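Local coordinates for protein putative 4-Hydroxy-2-oxoglutarate aldolase / 2-dehydro-3-deoxyphosphogluconate aldolase (Yersinia enterocolitica, PDB 3LM7) that is a putative aldolase of the KDGP aldolase family, with a TIM-barrel fold, whose precise role remains unestablished, at residues F165-R177 with G194-A208. Sequence-based numbering, arbitrary orientation.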
ATOM      1  N   PHE A 165      -1.274  21.490  -0.329  1.00  7.25           N
ATOM      2  CA  PHE A 165      -0.792  22.640   0.409  1.00  7.62           C
ATOM      3  C   PHE A 165      -1.309  23.884  -0.273  1.00  8.65           C
ATOM      4  O   PHE A 165      -1.322  23.916  -1.504  1.00  9.14           O
ATOM      5  CB  PHE A 165       0.751  22.657   0.341  1.00  6.57           C
ATOM      6  CG  PHE A 165       1.351  23.895   0.954  1.00  9.82           C
ATOM      7  CD1 PHE A 165       1.495  24.002   2.331  1.00 11.36           C
ATOM      8  CD2 PHE A 165       1.791  24.949   0.120  1.00 11.23           C
ATOM      9  CE1 PHE A 165       2.063  25.176   2.909  1.00 12.57           C
ATOM     10  CE2 PHE A 165       2.366  26.077   0.641  1.00 15.63           C
ATOM     11  CZ  PHE A 165       2.486  26.212   2.069  1.00 15.47           C
ATOM     12  N   PRO A 166      -1.647  24.930   0.467  1.00 10.67           N
ATOM     13  CA  PRO A 166      -1.726  25.088   1.953  1.00 11.10           C
ATOM     14  C   PRO A 166      -3.057  24.563   2.465  1.00 12.15           C
ATOM     15  O   PRO A 166      -4.151  24.928   1.976  1.00 12.74           O
ATOM     16  CB  PRO A 166      -1.618  26.618   2.160  1.00 12.53           C
ATOM     17  CG  PRO A 166      -2.470  27.161   0.879  1.00 13.12           C
ATOM     18  CD  PRO A 166      -1.897  26.216  -0.253  1.00 11.10           C
HETATM   19  N   MSE A 167      -3.016  23.601   3.368  1.00 12.17           N
HETATM   20  CA  MSE A 167      -4.291  23.142   3.917  1.00 14.01           C
HETATM   21  C   MSE A 167      -5.000  24.041   4.889  1.00 14.82           C
HETATM   22  O   MSE A 167      -6.224  23.883   5.099  1.00 15.92           O
HETATM   23  CB  MSE A 167      -4.095  21.813   4.608  1.00 13.35           C
HETATM   24  CG  MSE A 167      -4.394  20.833   3.595  1.00 19.13           C
HETATM   25 SE   MSE A 167      -4.145  19.122   4.259  1.00 24.97          SE
HETATM   26  CE  MSE A 167      -5.333  18.897   5.747  1.00 20.87           C
ATOM     27  N   ASN A 168      -4.263  24.945   5.505  1.00 14.09           N
ATOM     28  CA  ASN A 168      -4.837  25.677   6.647  1.00 15.56           C
ATOM     29  C   ASN A 168      -5.541  24.761   7.659  1.00 15.27           C
ATOM     30  O   ASN A 168      -6.714  24.974   7.977  1.00 14.86           O
ATOM     31  CB  ASN A 168      -5.774  26.819   6.167  1.00 17.09           C
ATOM     32  CG  ASN A 168      -5.027  27.851   5.336  1.00 23.33           C
ATOM     33  OD1 ASN A 168      -3.958  28.326   5.726  1.00 30.67           O
ATOM     34  ND2 ASN A 168      -5.554  28.162   4.163  1.00 25.92           N
ATOM     35  N   GLY A 169      -4.841  23.733   8.150  1.00 14.19           N
ATOM     36  CA  GLY A 169      -5.388  22.843   9.179  1.00 14.10           C
ATOM     37  C   GLY A 169      -6.613  22.129   8.701  1.00 15.25           C
ATOM     38  O   GLY A 169      -6.552  21.393   7.732  1.00 13.72           O
ATOM     39  N   LEU A 170      -7.756  22.356   9.353  1.00 14.61           N
ATOM     40  CA  LEU A 170      -8.989  21.664   8.974  1.00 15.60           C
ATOM     41  C   LEU A 170      -9.864  22.516   8.046  1.00 16.24           C
ATOM     42  O   LEU A 170     -10.992  22.136   7.710  1.00 15.66           O
ATOM     43  CB  LEU A 170      -9.796  21.385  10.236  1.00 16.76           C
ATOM     44  CG  LEU A 170      -9.090  20.507  11.289  1.00 19.55           C
ATOM     45  CD1 LEU A 170      -9.848  20.489  12.634  1.00 20.65           C
ATOM     46  CD2 LEU A 170      -9.042  19.098  10.794  1.00 17.34           C
ATOM     47  N   ASP A 171      -9.388  23.681   7.688  1.00 14.94           N
ATOM     48  CA  ASP A 171     -10.212  24.596   6.910  1.00 17.63           C
ATOM     49  C   ASP A 171     -10.591  24.060   5.519  1.00 17.13           C
ATOM     50  O   ASP A 171     -11.542  24.544   4.925  1.00 16.71           O
ATOM     51  CB  ASP A 171      -9.460  25.902   6.702  1.00 18.48           C
ATOM     52  CG  ASP A 171      -9.509  26.822   7.931  1.00 23.13           C
ATOM     53  OD1 ASP A 171     -10.186  26.497   8.929  1.00 25.93           O
ATOM     54  OD2 ASP A 171      -8.885  27.893   7.848  1.00 23.86           O
ATOM     55  N   SER A 172      -9.827  23.104   4.988  1.00 15.65           N
ATOM     56  CA  SER A 172     -10.109  22.605   3.645  1.00 16.13           C
ATOM     57  C   SER A 172     -10.438  21.116   3.745  1.00 16.11           C
ATOM     58  O   SER A 172     -10.102  20.287   2.861  1.00 15.92           O
ATOM     59  CB  SER A 172      -8.915  22.929   2.729  1.00 17.46           C
ATOM     60  OG  SER A 172      -7.750  22.277   3.227  1.00 23.38           O
ATOM     61  N   ILE A 173     -11.152  20.760   4.814  1.00 15.51           N
ATOM     62  CA  ILE A 173     -11.359  19.344   5.145  1.00 16.22           C
ATOM     63  C   ILE A 173     -12.116  18.550   4.083  1.00 13.42           C
ATOM     64  O   ILE A 173     -11.740  17.427   3.723  1.00 12.35           O
ATOM     65  CB  ILE A 173     -12.021  19.192   6.588  1.00 15.87           C
ATOM     66  CG1 ILE A 173     -11.665  17.855   7.164  1.00 22.68           C
ATOM     67  CG2 ILE A 173     -13.463  19.646   6.640  1.00 19.17           C
ATOM     68  CD1 ILE A 173     -10.132  17.936   7.574  1.00 27.98           C
ATOM     69  N   ASP A 174     -13.186  19.135   3.569  1.00 12.33           N
ATOM     70  CA  ASP A 174     -13.938  18.450   2.519  1.00 12.38           C
ATOM     71  C   ASP A 174     -13.085  18.243   1.265  1.00 10.75           C
ATOM     72  O   ASP A 174     -13.177  17.159   0.622  1.00  7.55           O
ATOM     73  CB  ASP A 174     -15.197  19.222   2.177  1.00 13.59           C
ATOM     74  CG  ASP A 174     -16.198  19.170   3.301  1.00 20.73           C
ATOM     75  OD1 ASP A 174     -16.093  18.227   4.136  1.00 22.67           O
ATOM     76  OD2 ASP A 174     -17.050  20.054   3.317  1.00 25.18           O
ATOM     77  N   GLU A 175     -12.291  19.261   0.890  1.00  9.31           N
ATOM     78  CA  GLU A 175     -11.373  19.044  -0.269  1.00  8.82           C
ATOM     79  C   GLU A 175     -10.308  17.979  -0.015  1.00  8.45           C
ATOM     80  O   GLU A 175     -10.000  17.169  -0.891  1.00  6.14           O
ATOM     81  CB  GLU A 175     -10.677  20.326  -0.710  1.00  8.41           C
ATOM     82  CG  GLU A 175     -11.663  21.364  -1.350  1.00  9.67           C
ATOM     83  CD  GLU A 175     -10.968  22.685  -1.599  1.00 12.57           C
ATOM     84  OE1 GLU A 175     -10.159  22.732  -2.531  1.00 12.54           O
ATOM     85  OE2 GLU A 175     -11.200  23.663  -0.854  1.00 13.26           O
ATOM     86  N   TYR A 176      -9.741  18.017   1.189  1.00  7.22           N
ATOM     87  CA  TYR A 176      -8.693  17.088   1.605  1.00  7.49           C
ATOM     88  C   TYR A 176      -9.249  15.669   1.576  1.00  8.30           C
ATOM     89  O   TYR A 176      -8.570  14.751   1.072  1.00  6.44           O
ATOM     90  CB  TYR A 176      -8.146  17.484   2.976  1.00  7.58           C
ATOM     91  CG  TYR A 176      -7.233  16.481   3.628  1.00  8.16           C
ATOM     92  CD1 TYR A 176      -6.007  16.117   3.026  1.00  6.69           C
ATOM     93  CD2 TYR A 176      -7.563  15.939   4.853  1.00  8.13           C
ATOM     94  CE1 TYR A 176      -5.155  15.204   3.612  1.00  8.16           C
ATOM     95  CE2 TYR A 176      -6.677  14.989   5.514  1.00  7.66           C
ATOM     96  CZ  TYR A 176      -5.506  14.625   4.868  1.00  7.86           C
ATOM     97  OH  TYR A 176      -4.627  13.734   5.442  1.00  8.40           O
ATOM     98  N   ARG A 177     -10.470  15.493   2.066  1.00  6.66           N
ATOM     99  CA  ARG A 177     -11.003  14.168   2.197  1.00  8.44           C
ATOM    100  C   ARG A 177     -11.156  13.551   0.785  1.00  8.06           C
ATOM    101  O   ARG A 177     -10.891  12.365   0.548  1.00  8.92           O
ATOM    102  CB  ARG A 177     -12.369  14.211   2.929  1.00  8.14           C
ATOM    103  CG  ARG A 177     -12.903  12.750   3.177  1.00 14.86           C
ATOM    104  CD  ARG A 177     -14.251  12.711   3.967  1.00 24.10           C
ATOM    105  NE  ARG A 177     -14.303  13.728   5.039  1.00 29.83           N
ATOM    106  CZ  ARG A 177     -14.921  14.921   4.942  1.00 33.77           C
ATOM    107  NH1 ARG A 177     -15.609  15.320   3.812  1.00 31.59           N
ATOM    108  NH2 ARG A 177     -14.863  15.730   5.990  1.00 35.32           N
ATOM    109  N   GLY A 194       0.397  22.192   6.019  1.00 10.59           N
ATOM    110  CA  GLY A 194      -0.056  23.560   6.235  1.00 10.21           C
ATOM    111  C   GLY A 194      -1.019  23.656   7.384  1.00 10.93           C
ATOM    112  O   GLY A 194      -2.153  23.197   7.291  1.00 11.92           O
ATOM    113  N   GLY A 195      -0.557  24.211   8.494  1.00 10.53           N
ATOM    114  CA  GLY A 195      -1.452  24.444   9.648  1.00 11.87           C
ATOM    115  C   GLY A 195      -1.704  23.222  10.519  1.00 11.22           C
ATOM    116  O   GLY A 195      -2.658  23.214  11.307  1.00 12.57           O
ATOM    117  N   ILE A 196      -0.862  22.184  10.400  1.00  9.19           N
ATOM    118  CA  ILE A 196      -1.047  20.956  11.193  1.00  8.88           C
ATOM    119  C   ILE A 196      -0.399  21.257  12.540  1.00  8.31           C
ATOM    120  O   ILE A 196       0.665  21.871  12.606  1.00 10.13           O
ATOM    121  CB  ILE A 196      -0.413  19.712  10.517  1.00  8.62           C
ATOM    122  CG1 ILE A 196      -1.208  19.394   9.164  1.00  7.50           C
ATOM    123  CG2 ILE A 196      -0.436  18.534  11.464  1.00  9.20           C
ATOM    124  CD1 ILE A 196      -0.662  18.111   8.407  1.00 13.39           C
ATOM    125  N   ASP A 197      -1.087  20.903  13.610  1.00 10.25           N
ATOM    126  CA  ASP A 197      -0.499  21.091  14.935  1.00  9.85           C
ATOM    127  C   ASP A 197      -0.778  19.847  15.750  1.00 10.26           C
ATOM    128  O   ASP A 197      -1.340  18.903  15.237  1.00  9.50           O
ATOM    129  CB  ASP A 197      -0.990  22.402  15.619  1.00 10.91           C
ATOM    130  CG  ASP A 197      -2.487  22.434  15.827  1.00 11.94           C
ATOM    131  OD1 ASP A 197      -3.101  21.374  15.977  1.00 10.41           O
ATOM    132  OD2 ASP A 197      -3.028  23.539  15.788  1.00 12.32           O
ATOM    133  N   LEU A 198      -0.420  19.848  17.046  1.00  9.59           N
ATOM    134  CA  LEU A 198      -0.596  18.618  17.816  1.00  9.10           C
ATOM    135  C   LEU A 198      -2.052  18.285  18.080  1.00  9.09           C
ATOM    136  O   LEU A 198      -2.359  17.132  18.396  1.00  9.75           O
ATOM    137  CB  LEU A 198       0.154  18.755  19.182  1.00  9.62           C
ATOM    138  CG  LEU A 198       1.668  18.953  19.058  1.00 13.11           C
ATOM    139  CD1 LEU A 198       2.315  19.173  20.441  1.00 11.08           C
ATOM    140  CD2 LEU A 198       2.313  17.709  18.342  1.00 11.76           C
ATOM    141  N   ASP A 199      -2.929  19.277  17.963  1.00 10.20           N
ATOM    142  CA  ASP A 199      -4.377  19.064  18.258  1.00 10.20           C
ATOM    143  C   ASP A 199      -5.204  18.619  17.048  1.00 10.23           C
ATOM    144  O   ASP A 199      -6.270  18.007  17.209  1.00 11.42           O
ATOM    145  CB  ASP A 199      -4.966  20.326  18.873  1.00  9.76           C
ATOM    146  CG  ASP A 199      -4.412  20.598  20.267  1.00 12.08           C
ATOM    147  OD1 ASP A 199      -4.086  19.626  21.033  1.00 11.64           O
ATOM    148  OD2 ASP A 199      -4.317  21.802  20.587  1.00 14.56           O
ATOM    149  N   ASN A 200      -4.741  18.903  15.842  1.00  9.39           N
ATOM    150  CA  ASN A 200      -5.515  18.457  14.644  1.00  9.45           C
ATOM    151  C   ASN A 200      -4.807  17.326  13.871  1.00  9.64           C
ATOM    152  O   ASN A 200      -5.340  16.810  12.920  1.00  8.93           O
ATOM    153  CB  ASN A 200      -5.894  19.620  13.716  1.00  8.49           C
ATOM    154  CG  ASN A 200      -4.679  20.330  13.149  1.00 10.48           C
ATOM    155  OD1 ASN A 200      -3.587  19.763  13.047  1.00  9.48           O
ATOM    156  ND2 ASN A 200      -4.860  21.590  12.783  1.00  7.65           N
ATOM    157  N   PHE A 201      -3.613  16.943  14.339  1.00  9.57           N
ATOM    158  CA  PHE A 201      -2.795  15.961  13.649  1.00  8.74           C
ATOM    159  C   PHE A 201      -3.520  14.656  13.579  1.00  9.26           C
ATOM    160  O   PHE A 201      -3.606  14.075  12.512  1.00  7.41           O
ATOM    161  CB  PHE A 201      -1.473  15.767  14.391  1.00  8.40           C
ATOM    162  CG  PHE A 201      -0.594  14.664  13.817  1.00 10.53           C
ATOM    163  CD1 PHE A 201       0.213  14.930  12.718  1.00  6.55           C
ATOM    164  CD2 PHE A 201      -0.573  13.385  14.405  1.00 10.20           C
ATOM    165  CE1 PHE A 201       1.074  13.887  12.181  1.00  7.69           C
ATOM    166  CE2 PHE A 201       0.256  12.350  13.908  1.00 10.75           C
ATOM    167  CZ  PHE A 201       1.092  12.603  12.798  1.00  6.82           C
ATOM    168  N   GLU A 202      -4.021  14.135  14.719  1.00  8.07           N
ATOM    169  CA  GLU A 202      -4.694  12.838  14.644  1.00  8.44           C
ATOM    170  C   GLU A 202      -5.853  12.830  13.623  1.00 10.17           C
ATOM    171  O   GLU A 202      -5.929  11.927  12.790  1.00  8.91           O
ATOM    172  CB  GLU A 202      -5.252  12.415  16.027  1.00  8.28           C
ATOM    173  CG  GLU A 202      -6.025  11.107  15.944  1.00 10.67           C
ATOM    174  CD  GLU A 202      -6.358  10.581  17.339  1.00  8.78           C
ATOM    175  OE1 GLU A 202      -5.837  11.104  18.342  1.00 12.13           O
ATOM    176  OE2 GLU A 202      -7.115   9.642  17.396  1.00 13.72           O
ATOM    177  N   GLN A 203      -6.703  13.854  13.655  1.00  8.67           N
ATOM    178  CA  GLN A 203      -7.848  13.829  12.783  1.00  9.59           C
ATOM    179  C   GLN A 203      -7.390  13.913  11.300  1.00  9.17           C
ATOM    180  O   GLN A 203      -7.873  13.180  10.469  1.00 10.34           O
ATOM    181  CB  GLN A 203      -8.780  14.990  13.128  1.00 10.49           C
ATOM    182  CG  GLN A 203     -10.024  15.000  12.206  1.00 12.11           C
ATOM    183  CD  GLN A 203     -10.931  16.208  12.500  1.00 16.90           C
ATOM    184  OE1 GLN A 203     -10.687  16.944  13.452  1.00 18.74           O
ATOM    185  NE2 GLN A 203     -11.910  16.456  11.636  1.00 15.02           N
ATOM    186  N   ILE A 204      -6.389  14.722  11.020  1.00  6.31           N
ATOM    187  CA  ILE A 204      -5.932  14.886   9.660  1.00  6.99           C
ATOM    188  C   ILE A 204      -5.328  13.595   9.082  1.00  7.46           C
ATOM    189  O   ILE A 204      -5.638  13.184   7.940  1.00  6.83           O
ATOM    190  CB  ILE A 204      -4.925  16.126   9.555  1.00  7.18           C
ATOM    191  CG1 ILE A 204      -5.738  17.441   9.573  1.00  7.54           C
ATOM    192  CG2 ILE A 204      -4.088  15.997   8.260  1.00  6.41           C
ATOM    193  CD1 ILE A 204      -4.916  18.776   9.857  1.00 10.49           C
ATOM    194  N   VAL A 205      -4.497  12.936   9.883  1.00  6.19           N
ATOM    195  CA  VAL A 205      -3.983  11.635   9.486  1.00  6.12           C
ATOM    196  C   VAL A 205      -5.069  10.551   9.445  1.00  8.18           C
ATOM    197  O   VAL A 205      -5.085   9.752   8.504  1.00  8.07           O
ATOM    198  CB  VAL A 205      -2.780  11.191  10.378  1.00  6.07           C
ATOM    199  CG1 VAL A 205      -2.267   9.767   9.924  1.00  6.19           C
ATOM    200  CG2 VAL A 205      -1.631  12.273  10.302  1.00  3.50           C
ATOM    201  N   GLN A 206      -6.006  10.563  10.388  1.00  7.71           N
ATOM    202  CA  GLN A 206      -7.001   9.521  10.409  1.00  7.27           C
ATOM    203  C   GLN A 206      -7.833   9.613   9.114  1.00  9.76           C
ATOM    204  O   GLN A 206      -8.278   8.606   8.582  1.00  8.71           O
ATOM    205  CB  GLN A 206      -7.946   9.742  11.593  1.00  6.44           C
ATOM    206  CG  GLN A 206      -8.902   8.567  11.871  1.00 10.39           C
ATOM    207  CD  GLN A 206      -8.187   7.309  12.343  1.00 14.78           C
ATOM    208  OE1 GLN A 206      -7.575   7.304  13.419  1.00 12.64           O
ATOM    209  NE2 GLN A 206      -8.269   6.245  11.550  1.00 12.60           N
ATOM    210  N   ILE A 207      -8.134  10.836   8.665  1.00  8.20           N
ATOM    211  CA  ILE A 207      -8.907  10.956   7.415  1.00  8.38           C
ATOM    212  C   ILE A 207      -8.238  10.219   6.272  1.00  8.02           C
ATOM    213  O   ILE A 207      -8.890   9.509   5.495  1.00  6.69           O
ATOM    214  CB  ILE A 207      -9.060  12.460   7.064  1.00  9.77           C
ATOM    215  CG1 ILE A 207     -10.171  13.038   7.923  1.00  7.76           C
ATOM    216  CG2 ILE A 207      -9.351  12.675   5.535  1.00  8.36           C
ATOM    217  CD1 ILE A 207     -10.153  14.594   7.893  1.00 12.21           C
ATOM    218  N   ALA A 208      -6.917  10.375   6.159  1.00  7.88           N
ATOM    219  CA  ALA A 208      -6.159   9.685   5.082  1.00  9.04           C
ATOM    220  C   ALA A 208      -6.179   8.166   5.300  1.00  8.86           C
ATOM    221  O   ALA A 208      -6.330   7.397   4.314  1.00  8.84           O
ATOM    222  CB  ALA A 208      -4.635  10.185   5.003  1.00  8.77           C
TER
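G169 and G195 bring the two segments together, their CA atoms 4.3 Å apart, where neighbouring beta-alpha loops of the TIM barrel follow the parallel strands 161-164 and 189-192. The helices beyond, 173-185 and 201-211, pack together on the barrel's outside, the axes of 173-177 and 201-208 approaching to 10.6 Å at 36°. Within the type II' turn N168-D171, G169 N gives an almost straight hydrogen bond (175°) to G194 O; G194 and G195 lack side chains, which would point at 165-177, so the backbones come this close. N200 ND2 bonds to G195 O at 3.1 Å, and this oxygen also meets G169 CA. The L170 and Q203 side chains cross at about a right angle, L170 CD1 3.7 Å from Q203 OE1. Selenomethionine M167 bends at its end; CE meets I204 CG2 tip to tip and sits over one face of the Y176 ring. With CG anti to its backbone N (chi1 170°), Y176 reaches helix 201-208, also touching P192. I173 CD1 and I207 CD1 are 3.4 Å apart, tighter than usual; I207 CG2 lies 3.5 Å from Y176 CE2. Y176 OH donates to I204 O at 2.8 Å, from above the carbonyl plane.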